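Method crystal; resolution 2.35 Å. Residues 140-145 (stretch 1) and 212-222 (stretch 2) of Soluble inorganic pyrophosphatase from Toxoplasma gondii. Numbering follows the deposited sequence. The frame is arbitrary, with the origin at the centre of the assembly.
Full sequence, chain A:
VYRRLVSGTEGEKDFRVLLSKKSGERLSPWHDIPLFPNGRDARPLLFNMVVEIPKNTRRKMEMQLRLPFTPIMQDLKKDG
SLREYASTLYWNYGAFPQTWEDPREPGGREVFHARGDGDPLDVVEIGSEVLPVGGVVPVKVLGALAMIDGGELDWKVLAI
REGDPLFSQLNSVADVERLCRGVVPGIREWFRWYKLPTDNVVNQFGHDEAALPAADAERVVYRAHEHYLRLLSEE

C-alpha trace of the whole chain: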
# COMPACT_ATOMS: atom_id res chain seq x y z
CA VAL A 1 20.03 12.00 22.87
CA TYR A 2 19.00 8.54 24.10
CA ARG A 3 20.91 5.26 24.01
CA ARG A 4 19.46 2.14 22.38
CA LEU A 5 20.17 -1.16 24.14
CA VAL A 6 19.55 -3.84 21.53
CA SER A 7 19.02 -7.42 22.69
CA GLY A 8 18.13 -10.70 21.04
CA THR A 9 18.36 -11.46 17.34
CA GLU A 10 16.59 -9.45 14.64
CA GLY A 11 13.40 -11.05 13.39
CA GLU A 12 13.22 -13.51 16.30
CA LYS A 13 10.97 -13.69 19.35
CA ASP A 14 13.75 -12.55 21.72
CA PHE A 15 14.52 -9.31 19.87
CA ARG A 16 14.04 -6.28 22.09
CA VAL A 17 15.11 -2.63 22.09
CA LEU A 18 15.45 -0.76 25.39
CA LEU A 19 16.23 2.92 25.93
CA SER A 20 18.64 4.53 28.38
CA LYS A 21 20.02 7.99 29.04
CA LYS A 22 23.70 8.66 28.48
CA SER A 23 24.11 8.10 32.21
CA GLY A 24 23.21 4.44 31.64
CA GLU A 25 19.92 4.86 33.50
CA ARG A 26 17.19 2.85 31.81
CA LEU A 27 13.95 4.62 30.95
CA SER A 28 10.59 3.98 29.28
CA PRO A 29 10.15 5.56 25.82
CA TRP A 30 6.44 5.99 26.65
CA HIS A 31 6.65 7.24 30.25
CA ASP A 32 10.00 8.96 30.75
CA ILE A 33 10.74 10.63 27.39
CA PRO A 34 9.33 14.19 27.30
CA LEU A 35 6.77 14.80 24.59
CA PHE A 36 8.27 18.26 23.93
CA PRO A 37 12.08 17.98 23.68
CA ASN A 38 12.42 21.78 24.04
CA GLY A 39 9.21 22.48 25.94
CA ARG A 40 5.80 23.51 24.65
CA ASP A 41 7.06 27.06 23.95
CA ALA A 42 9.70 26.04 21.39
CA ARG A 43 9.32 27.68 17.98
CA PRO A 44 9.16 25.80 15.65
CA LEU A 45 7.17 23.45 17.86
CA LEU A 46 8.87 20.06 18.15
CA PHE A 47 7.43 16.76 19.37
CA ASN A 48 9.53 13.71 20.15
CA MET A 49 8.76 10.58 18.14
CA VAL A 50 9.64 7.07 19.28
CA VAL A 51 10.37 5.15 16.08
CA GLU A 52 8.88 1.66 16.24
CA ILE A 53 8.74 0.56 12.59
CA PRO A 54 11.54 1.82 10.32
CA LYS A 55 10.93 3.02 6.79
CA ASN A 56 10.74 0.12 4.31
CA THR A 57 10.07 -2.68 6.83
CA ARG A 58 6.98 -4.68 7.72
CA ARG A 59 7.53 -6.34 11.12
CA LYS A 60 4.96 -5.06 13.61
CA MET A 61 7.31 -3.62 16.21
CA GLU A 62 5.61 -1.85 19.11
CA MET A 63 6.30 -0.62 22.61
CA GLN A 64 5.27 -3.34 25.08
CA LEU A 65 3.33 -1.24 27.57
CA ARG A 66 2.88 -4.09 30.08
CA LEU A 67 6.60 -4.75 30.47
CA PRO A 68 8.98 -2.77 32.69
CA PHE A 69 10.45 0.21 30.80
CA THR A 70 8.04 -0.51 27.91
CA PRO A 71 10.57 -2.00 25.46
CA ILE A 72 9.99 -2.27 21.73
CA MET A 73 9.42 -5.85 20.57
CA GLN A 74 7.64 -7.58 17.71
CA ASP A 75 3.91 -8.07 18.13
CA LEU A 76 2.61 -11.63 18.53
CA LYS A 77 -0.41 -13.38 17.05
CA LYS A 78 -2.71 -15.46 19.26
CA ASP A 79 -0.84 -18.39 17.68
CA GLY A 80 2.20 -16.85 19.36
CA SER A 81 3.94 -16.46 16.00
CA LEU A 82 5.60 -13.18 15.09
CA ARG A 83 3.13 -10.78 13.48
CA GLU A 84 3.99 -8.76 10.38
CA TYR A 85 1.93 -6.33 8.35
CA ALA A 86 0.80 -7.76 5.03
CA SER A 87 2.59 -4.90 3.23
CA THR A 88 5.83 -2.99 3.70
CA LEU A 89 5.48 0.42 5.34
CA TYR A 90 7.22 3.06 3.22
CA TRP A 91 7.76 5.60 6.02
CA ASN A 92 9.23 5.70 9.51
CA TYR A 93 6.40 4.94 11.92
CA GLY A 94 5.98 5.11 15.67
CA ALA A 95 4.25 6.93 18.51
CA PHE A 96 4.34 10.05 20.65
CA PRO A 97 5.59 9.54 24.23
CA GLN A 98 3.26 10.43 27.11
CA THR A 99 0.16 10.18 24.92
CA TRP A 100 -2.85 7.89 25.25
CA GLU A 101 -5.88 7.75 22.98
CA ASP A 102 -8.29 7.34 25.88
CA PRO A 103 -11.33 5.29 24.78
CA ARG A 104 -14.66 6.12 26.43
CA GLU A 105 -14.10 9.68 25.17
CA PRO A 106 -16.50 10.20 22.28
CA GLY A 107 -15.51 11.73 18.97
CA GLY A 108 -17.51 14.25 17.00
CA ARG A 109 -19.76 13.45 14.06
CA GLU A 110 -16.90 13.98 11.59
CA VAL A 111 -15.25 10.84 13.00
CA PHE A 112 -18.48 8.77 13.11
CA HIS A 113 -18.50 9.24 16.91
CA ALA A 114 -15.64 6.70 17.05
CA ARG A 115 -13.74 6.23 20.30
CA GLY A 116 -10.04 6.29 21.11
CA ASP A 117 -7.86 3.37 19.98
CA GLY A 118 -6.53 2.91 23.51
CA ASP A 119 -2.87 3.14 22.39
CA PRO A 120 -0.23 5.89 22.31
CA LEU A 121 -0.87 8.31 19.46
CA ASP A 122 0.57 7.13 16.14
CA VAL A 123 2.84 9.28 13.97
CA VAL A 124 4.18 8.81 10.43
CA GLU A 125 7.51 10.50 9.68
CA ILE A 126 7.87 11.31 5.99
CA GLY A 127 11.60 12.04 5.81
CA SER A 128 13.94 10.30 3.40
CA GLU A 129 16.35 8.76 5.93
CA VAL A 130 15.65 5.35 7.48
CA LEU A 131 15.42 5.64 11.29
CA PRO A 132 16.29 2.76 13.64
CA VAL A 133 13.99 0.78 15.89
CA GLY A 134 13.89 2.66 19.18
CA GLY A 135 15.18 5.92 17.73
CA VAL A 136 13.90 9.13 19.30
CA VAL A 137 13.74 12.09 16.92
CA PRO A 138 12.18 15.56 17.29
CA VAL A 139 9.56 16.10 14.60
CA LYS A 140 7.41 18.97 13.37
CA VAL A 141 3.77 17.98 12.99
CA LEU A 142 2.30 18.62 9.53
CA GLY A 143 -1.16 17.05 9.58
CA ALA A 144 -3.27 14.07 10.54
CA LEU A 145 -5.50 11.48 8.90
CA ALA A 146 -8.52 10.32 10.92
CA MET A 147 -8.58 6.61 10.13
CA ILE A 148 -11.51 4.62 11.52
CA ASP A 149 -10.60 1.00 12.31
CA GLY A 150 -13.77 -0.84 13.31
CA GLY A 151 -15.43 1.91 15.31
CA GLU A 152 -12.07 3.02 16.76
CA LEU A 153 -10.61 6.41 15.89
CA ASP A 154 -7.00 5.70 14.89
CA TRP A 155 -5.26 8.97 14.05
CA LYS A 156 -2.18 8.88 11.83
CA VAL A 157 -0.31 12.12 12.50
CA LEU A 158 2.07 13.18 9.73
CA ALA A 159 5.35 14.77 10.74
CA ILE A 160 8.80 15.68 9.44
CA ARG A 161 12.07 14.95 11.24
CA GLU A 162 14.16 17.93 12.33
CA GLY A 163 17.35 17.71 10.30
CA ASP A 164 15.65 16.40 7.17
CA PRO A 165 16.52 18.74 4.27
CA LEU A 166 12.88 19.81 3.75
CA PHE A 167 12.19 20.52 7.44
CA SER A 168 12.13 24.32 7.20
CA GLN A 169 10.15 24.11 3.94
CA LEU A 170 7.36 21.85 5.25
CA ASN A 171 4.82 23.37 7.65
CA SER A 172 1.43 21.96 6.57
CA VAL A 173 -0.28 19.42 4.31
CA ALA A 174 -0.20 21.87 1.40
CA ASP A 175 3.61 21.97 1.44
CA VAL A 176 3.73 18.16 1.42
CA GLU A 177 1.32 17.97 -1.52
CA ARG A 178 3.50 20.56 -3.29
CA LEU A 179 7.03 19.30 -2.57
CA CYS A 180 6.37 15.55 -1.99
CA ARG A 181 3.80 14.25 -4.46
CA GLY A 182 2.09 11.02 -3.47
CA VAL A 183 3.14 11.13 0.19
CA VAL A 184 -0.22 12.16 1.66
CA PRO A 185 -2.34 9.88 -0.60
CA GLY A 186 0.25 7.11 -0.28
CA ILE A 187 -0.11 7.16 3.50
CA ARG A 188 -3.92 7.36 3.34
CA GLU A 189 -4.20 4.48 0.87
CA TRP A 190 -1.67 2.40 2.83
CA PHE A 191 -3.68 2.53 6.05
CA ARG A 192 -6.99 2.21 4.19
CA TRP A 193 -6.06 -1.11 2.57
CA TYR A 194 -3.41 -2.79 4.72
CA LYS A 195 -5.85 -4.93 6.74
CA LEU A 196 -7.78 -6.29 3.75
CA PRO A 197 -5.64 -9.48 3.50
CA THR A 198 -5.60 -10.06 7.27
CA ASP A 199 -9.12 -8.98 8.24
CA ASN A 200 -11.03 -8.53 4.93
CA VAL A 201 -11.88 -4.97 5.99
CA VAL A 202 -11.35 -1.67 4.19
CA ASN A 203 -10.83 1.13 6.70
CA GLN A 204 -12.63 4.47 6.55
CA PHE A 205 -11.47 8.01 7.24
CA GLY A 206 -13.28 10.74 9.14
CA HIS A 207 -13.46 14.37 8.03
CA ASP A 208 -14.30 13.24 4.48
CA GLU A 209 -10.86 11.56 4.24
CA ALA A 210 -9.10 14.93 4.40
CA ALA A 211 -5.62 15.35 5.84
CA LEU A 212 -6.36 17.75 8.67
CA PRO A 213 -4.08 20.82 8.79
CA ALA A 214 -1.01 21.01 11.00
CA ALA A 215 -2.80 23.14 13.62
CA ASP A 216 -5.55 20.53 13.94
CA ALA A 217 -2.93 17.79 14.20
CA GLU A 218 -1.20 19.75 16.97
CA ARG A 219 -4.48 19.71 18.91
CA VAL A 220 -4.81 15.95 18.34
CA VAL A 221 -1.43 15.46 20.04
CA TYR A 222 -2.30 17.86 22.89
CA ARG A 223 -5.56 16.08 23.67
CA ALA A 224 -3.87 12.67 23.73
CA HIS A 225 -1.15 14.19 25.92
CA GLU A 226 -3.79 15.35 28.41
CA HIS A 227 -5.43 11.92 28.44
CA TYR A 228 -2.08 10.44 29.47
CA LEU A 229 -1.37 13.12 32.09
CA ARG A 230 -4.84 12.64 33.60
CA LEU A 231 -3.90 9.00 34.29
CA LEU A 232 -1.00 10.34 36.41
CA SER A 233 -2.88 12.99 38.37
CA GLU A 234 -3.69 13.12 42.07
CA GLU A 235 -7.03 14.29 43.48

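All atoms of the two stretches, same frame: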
# COMPACT_ATOMS: atom_id res chain seq x y z
N LYS A 140 8.41 17.93 13.52
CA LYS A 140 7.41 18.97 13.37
C LYS A 140 6.16 18.36 12.76
O LYS A 140 6.23 17.70 11.72
CB LYS A 140 7.93 20.12 12.51
CG LYS A 140 6.88 21.15 12.15
CD LYS A 140 7.50 22.38 11.50
CE LYS A 140 8.50 22.00 10.43
NZ LYS A 140 8.97 23.18 9.66
N VAL A 141 5.02 18.59 13.41
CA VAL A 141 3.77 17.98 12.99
C VAL A 141 3.20 18.75 11.80
O VAL A 141 3.13 19.99 11.82
CB VAL A 141 2.78 17.95 14.17
CG1 VAL A 141 1.37 17.86 13.67
CG2 VAL A 141 3.11 16.77 15.08
N LEU A 142 2.79 18.02 10.76
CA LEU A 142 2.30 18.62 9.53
C LEU A 142 0.82 18.40 9.27
O LEU A 142 0.22 19.17 8.52
CB LEU A 142 3.09 18.07 8.33
CG LEU A 142 4.60 18.29 8.34
CD1 LEU A 142 5.27 17.42 7.28
CD2 LEU A 142 4.93 19.76 8.13
N GLY A 143 0.22 17.38 9.87
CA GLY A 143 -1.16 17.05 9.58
C GLY A 143 -1.52 15.72 10.19
O GLY A 143 -0.72 15.09 10.89
N ALA A 144 -2.76 15.29 9.93
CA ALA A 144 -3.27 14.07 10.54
C ALA A 144 -4.41 13.52 9.71
O ALA A 144 -5.27 14.27 9.24
CB ALA A 144 -3.74 14.32 11.98
N LEU A 145 -4.42 12.20 9.54
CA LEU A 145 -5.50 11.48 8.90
C LEU A 145 -6.31 10.76 9.97
O LEU A 145 -5.74 10.10 10.85
CB LEU A 145 -4.97 10.47 7.87
CG LEU A 145 -4.35 11.05 6.60
CD1 LEU A 145 -3.37 10.06 5.98
CD2 LEU A 145 -5.44 11.41 5.60
N LEU A 212 -6.12 16.56 7.88
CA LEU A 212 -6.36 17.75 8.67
C LEU A 212 -5.10 18.61 8.73
O LEU A 212 -3.99 18.09 8.70
CB LEU A 212 -6.81 17.35 10.08
CG LEU A 212 -8.29 16.94 10.17
CD1 LEU A 212 -8.75 16.88 11.62
CD2 LEU A 212 -9.18 17.85 9.35
N PRO A 213 -5.26 19.93 8.79
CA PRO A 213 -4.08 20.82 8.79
C PRO A 213 -3.22 20.63 10.02
O PRO A 213 -3.61 20.01 11.02
CB PRO A 213 -4.69 22.23 8.74
CG PRO A 213 -6.09 22.04 8.27
CD PRO A 213 -6.52 20.68 8.72
N ALA A 214 -2.00 21.18 9.94
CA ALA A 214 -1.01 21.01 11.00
C ALA A 214 -1.55 21.48 12.35
O ALA A 214 -1.31 20.84 13.38
CB ALA A 214 0.27 21.75 10.65
N ALA A 215 -2.26 22.61 12.36
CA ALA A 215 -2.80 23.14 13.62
C ALA A 215 -3.79 22.17 14.24
O ALA A 215 -3.81 21.99 15.46
CB ALA A 215 -3.44 24.50 13.38
N ASP A 216 -4.65 21.55 13.42
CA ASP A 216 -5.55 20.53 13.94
C ASP A 216 -4.78 19.33 14.47
O ASP A 216 -5.13 18.76 15.51
CB ASP A 216 -6.54 20.09 12.86
CG ASP A 216 -7.62 21.12 12.60
OD1 ASP A 216 -8.07 21.76 13.57
OD2 ASP A 216 -8.01 21.27 11.43
N ALA A 217 -3.72 18.93 13.76
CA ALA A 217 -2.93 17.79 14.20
C ALA A 217 -2.17 18.10 15.48
O ALA A 217 -1.92 17.19 16.28
CB ALA A 217 -1.97 17.37 13.10
N GLU A 218 -1.78 19.36 15.69
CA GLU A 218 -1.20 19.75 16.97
C GLU A 218 -2.19 19.52 18.11
O GLU A 218 -1.83 19.01 19.17
CB GLU A 218 -0.76 21.21 16.94
CG GLU A 218 0.47 21.50 16.09
CD GLU A 218 0.70 22.99 15.91
OE1 GLU A 218 -0.06 23.79 16.52
OE2 GLU A 218 1.62 23.38 15.16
N ARG A 219 -3.46 19.89 17.88
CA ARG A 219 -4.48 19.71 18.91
C ARG A 219 -4.77 18.24 19.16
O ARG A 219 -5.11 17.86 20.29
CB ARG A 219 -5.77 20.44 18.51
CG ARG A 219 -5.70 21.95 18.65
CD ARG A 219 -7.06 22.58 18.36
NE ARG A 219 -7.31 22.75 16.93
CZ ARG A 219 -6.87 23.79 16.21
NH1 ARG A 219 -6.17 24.75 16.79
NH2 ARG A 219 -7.15 23.86 14.92
N VAL A 220 -4.66 17.39 18.13
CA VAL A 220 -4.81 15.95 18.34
C VAL A 220 -3.75 15.45 19.31
O VAL A 220 -4.05 14.67 20.23
CB VAL A 220 -4.74 15.21 16.99
CG1 VAL A 220 -4.49 13.73 17.20
CG2 VAL A 220 -6.01 15.44 16.19
N VAL A 221 -2.50 15.90 19.15
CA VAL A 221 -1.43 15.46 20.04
C VAL A 221 -1.65 16.01 21.45
O VAL A 221 -1.47 15.28 22.44
CB VAL A 221 -0.06 15.88 19.48
CG1 VAL A 221 1.06 15.30 20.33
CG2 VAL A 221 0.08 15.44 18.03
N TYR A 222 -2.04 17.28 21.57
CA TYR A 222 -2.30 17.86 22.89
C TYR A 222 -3.35 17.07 23.65
O TYR A 222 -3.15 16.71 24.82
CB TYR A 222 -2.75 19.32 22.76
CG TYR A 222 -1.76 20.28 22.16
CD1 TYR A 222 -0.40 20.18 22.44
CD2 TYR A 222 -2.18 21.32 21.34
CE1 TYR A 222 0.51 21.08 21.90
CE2 TYR A 222 -1.29 22.21 20.80
CZ TYR A 222 0.05 22.09 21.08
OH TYR A 222 0.93 23.00 20.53
O HOH W 1 3.43 22.31 13.85

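The contact joins a strand, 140-145, to the segment that enters and forms a helix at 214-222, and its polar part is almost entirely backbone. A144 and L212 form an antiparallel hydrogen-bonded pair: L212 N donates to A144 O at 2.8 Å, and A144 N donates to L212 O at 3.3 Å. Both angles, 147° and 143°, are bent, and the second bond is the longer. Two residues thus satisfy each other's donor and acceptor, and the chain then turns into the helix, whose axis crosses the strand at 84° with a closest approach of 5.9 Å.

P213 holds the N-cap position. As a proline it brings no amide hydrogen, but its carbonyl is used at once: A217 N donates to P213 O at 2.9 Å. E218 N follows on A214 O at 2.8 Å, and the ladder runs on to Y222 N and E218 O at 3.0 Å. The amide of A214, at the start of the helix, has no such partner within its own stretch. A214 N lies 3.3 Å from L142 O, yet the angle is poor and the pair is no hydrogen bond.

V141 O is served differently. The geometry fits donation by water 1 to V141 O at 3.1 Å or to E218 OE2 at 2.5 Å, but it has more acceptors in reach than protons, so neither bond is assured. D216 and R219 spend their charges within the helix, in a salt bridge of 2.7 Å between R219 NH2 and D216 OD1, and neither touches the strand.

Small residues line the close crossing. A217 points toward the strand, and its CB packs 3.4 Å from V141 CG1, 3.7 Å from A144 CB and 3.4 Å from G143 C, so one methyl touches V141, G143 and A144. V141, in the t rotamer, extends the apolar patch along the helix, with V141 CG2 4.4 Å from V221 CG2, a looser approach one turn beyond A217. G143 is tightly placed: its CA sits 3.1 Å from L212 O, and an ideal CB there would fall 2.9 Å from L212 O, a clash with the very carbonyl that accepts from A144 N.

The rule to read here is economical: one backbone pair fixes the approach to the helix, and A217 then packs against V141, G143 and A144.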